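Local coordinates for regulatory protein (Pseudomonas aeruginosa, PDB 5J2Y) that binds promoter DNA as a repressor of quorum-sensing and virulence genes, through a helix-turn-helix domain, at residues 14-19 against 28-33. Residues are numbered along the deposited sequence; the frame is centred on the assembly and turned at random.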
loop_
_atom_site.group_PDB
_atom_site.type_symbol
_atom_site.label_atom_id
_atom_site.label_comp_id
_atom_site.label_asym_id
_atom_site.label_seq_id
_atom_site.Cartn_x
_atom_site.Cartn_y
_atom_site.Cartn_z
ATOM N N PHE A 14 -5.644 3.479 5.744
ATOM C CA PHE A 14 -5.617 4.928 5.943
ATOM C C PHE A 14 -4.201 5.454 6.162
ATOM O O PHE A 14 -3.846 6.541 5.681
ATOM C CB PHE A 14 -6.546 5.323 7.067
ATOM C CG PHE A 14 -7.950 4.883 6.838
ATOM C CD1 PHE A 14 -8.796 5.627 6.029
ATOM C CD2 PHE A 14 -8.405 3.707 7.367
ATOM C CE1 PHE A 14 -10.106 5.235 5.840
ATOM C CE2 PHE A 14 -9.708 3.272 7.163
ATOM C CZ PHE A 14 -10.563 4.042 6.391
ATOM N N ARG A 15 -3.387 4.680 6.875
ATOM C CA ARG A 15 -2.003 5.062 7.109
ATOM C C ARG A 15 -1.392 5.121 5.719
ATOM O O ARG A 15 -0.887 6.157 5.287
ATOM C CB ARG A 15 -1.287 4.020 7.965
ATOM C CG ARG A 15 -1.180 4.392 9.435
ATOM C CD ARG A 15 0.148 3.944 10.023
ATOM N NE ARG A 15 1.175 4.976 9.904
ATOM C CZ ARG A 15 2.451 4.802 10.233
ATOM N NH1 ARG A 15 3.316 5.796 10.092
ATOM N NH2 ARG A 15 2.863 3.633 10.704
ATOM N N ALA A 16 -1.462 3.993 5.021
ATOM C CA ALA A 16 -0.974 3.892 3.636
ATOM C C ALA A 16 -1.327 5.093 2.779
ATOM O O ALA A 16 -0.499 5.561 2.026
ATOM C CB ALA A 16 -1.502 2.629 2.972
ATOM N N LYS A 17 -2.567 5.570 2.894
ATOM C CA LYS A 17 -3.031 6.757 2.175
ATOM C C LYS A 17 -2.280 8.026 2.564
ATOM O O LYS A 17 -1.890 8.827 1.704
ATOM C CB LYS A 17 -4.510 6.981 2.400
ATOM C CG LYS A 17 -5.058 8.161 1.601
ATOM C CD LYS A 17 -6.556 8.318 1.792
ATOM C CE LYS A 17 -7.022 9.602 1.123
ATOM N NZ LYS A 17 -8.508 9.761 1.179
ATOM N N ALA A 18 -2.072 8.212 3.860
ATOM C CA ALA A 18 -1.296 9.362 4.339
ATOM C C ALA A 18 0.143 9.375 3.821
ATOM O O ALA A 18 0.690 10.423 3.529
ATOM C CB ALA A 18 -1.296 9.376 5.855
ATOM N N THR A 19 0.775 8.208 3.746
ATOM C CA THR A 19 2.140 8.106 3.210
ATOM C C THR A 19 2.136 8.577 1.765
ATOM O O THR A 19 2.870 9.482 1.383
ATOM C CB THR A 19 2.640 6.647 3.244
ATOM O OG1 THR A 19 2.582 6.150 4.581
ATOM C CG2 THR A 19 4.070 6.533 2.729
ATOM N N GLU A 28 -2.602 4.789 -8.458
ATOM C CA GLU A 28 -2.033 3.868 -9.449
ATOM C C GLU A 28 -0.575 3.638 -9.145
ATOM O O GLU A 28 -0.111 2.493 -9.147
ATOM C CB GLU A 28 -2.177 4.450 -10.863
ATOM C CG GLU A 28 -1.538 3.669 -12.034
ATOM C CD GLU A 28 -1.933 2.192 -12.129
ATOM O OE1 GLU A 28 -3.086 1.847 -11.784
ATOM O OE2 GLU A 28 -1.078 1.376 -12.572
ATOM N N THR A 29 0.143 4.742 -8.893
ATOM C CA THR A 29 1.591 4.697 -8.723
ATOM C C THR A 29 1.888 3.897 -7.451
ATOM O O THR A 29 2.647 2.967 -7.451
ATOM C CB THR A 29 2.195 6.131 -8.634
ATOM O OG1 THR A 29 2.068 6.815 -9.897
ATOM C CG2 THR A 29 3.646 6.086 -8.296
ATOM N N PHE A 30 1.205 4.242 -6.379
ATOM C CA PHE A 30 1.475 3.666 -5.078
ATOM C C PHE A 30 1.058 2.190 -4.991
ATOM O O PHE A 30 1.864 1.299 -4.631
ATOM C CB PHE A 30 0.747 4.484 -4.036
ATOM C CG PHE A 30 0.956 3.990 -2.631
ATOM C CD1 PHE A 30 2.075 4.370 -1.894
ATOM C CD2 PHE A 30 0.035 3.190 -2.053
ATOM C CE1 PHE A 30 2.247 3.946 -0.608
ATOM C CE2 PHE A 30 0.200 2.750 -0.779
ATOM C CZ PHE A 30 1.312 3.105 -0.049
ATOM N N TRP A 31 -0.172 1.898 -5.388
ATOM C CA TRP A 31 -0.670 0.542 -5.205
ATOM C C TRP A 31 -0.096 -0.495 -6.170
ATOM O O TRP A 31 0.007 -1.677 -5.829
ATOM C CB TRP A 31 -2.159 0.542 -5.247
ATOM C CG TRP A 31 -2.687 1.149 -4.082
ATOM C CD1 TRP A 31 -3.164 2.428 -3.960
ATOM C CD2 TRP A 31 -2.811 0.543 -2.795
ATOM N NE1 TRP A 31 -3.581 2.658 -2.663
ATOM C CE2 TRP A 31 -3.389 1.509 -1.936
ATOM C CE3 TRP A 31 -2.489 -0.727 -2.283
ATOM C CZ2 TRP A 31 -3.675 1.248 -0.620
ATOM C CZ3 TRP A 31 -2.742 -0.987 -0.978
ATOM C CH2 TRP A 31 -3.340 0.008 -0.138
ATOM N N SER A 32 0.356 -0.034 -7.330
ATOM C CA SER A 32 0.862 -0.956 -8.326
ATOM C C SER A 32 2.228 -1.513 -7.981
ATOM O O SER A 32 2.590 -2.548 -8.512
ATOM C CB SER A 32 0.832 -0.338 -9.745
ATOM O OG SER A 32 1.631 0.823 -9.800
ATOM N N ARG A 33 2.979 -0.871 -7.076
ATOM C CA ARG A 33 4.254 -1.467 -6.581
ATOM C C ARG A 33 4.031 -2.813 -5.950
ATOM O O ARG A 33 4.974 -3.591 -5.858
ATOM C CB ARG A 33 4.931 -0.616 -5.507
ATOM C CG ARG A 33 5.252 0.783 -5.946
ATOM C CD ARG A 33 6.327 1.401 -5.080
ATOM N NE ARG A 33 6.727 2.671 -5.698
ATOM C CZ ARG A 33 6.243 3.868 -5.349
ATOM N NH1 ARG A 33 5.401 3.993 -4.335
ATOM N NH2 ARG A 33 6.635 4.958 -5.994
#
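With CG anti to the backbone N (chi1 -180°), the benzyl group of Phe-30 extends from its helix toward Ala-16, while chi1 of -71° swings the indole of Trp-31 round so that its benzo end reaches the same alanine. Ala-16 is thus the one residue of 14-19 that both rings meet. Its methyl CB lies 4.1 Å from CE2 of Phe-30 and comes obliquely to the indole, 4.4 Å from CZ2 of Trp-31. Its carbonyl O comes obliquely to the phenyl ring, 3.7 Å from CZ of Phe-30, a van der Waals touch at the far end of that side chain. The two aromatics brace each other: CD2 of Phe-30 sits 3.6 Å above the indole plane but displaced from its middle toward the periphery, and CD1 of Trp-31 lies at the phenyl edge, in its plane. NE1 of Trp-31 is hydrogen-bonded to Glu-45 of helix 38-45, which ties down the polar side of the indole. The contact is small, 138 Å² in all, but buried, and both rings span the gap between helices whose closest CA atoms, those of Ala-16 and Phe-30, are 9.1 Å apart. It joins helices 9-22 and 27-32 within the core of the helix-turn-helix domain; helix 52-62 packs against the same rings, with Tyr-61 on Phe-30 and Leu-58 on Trp-31.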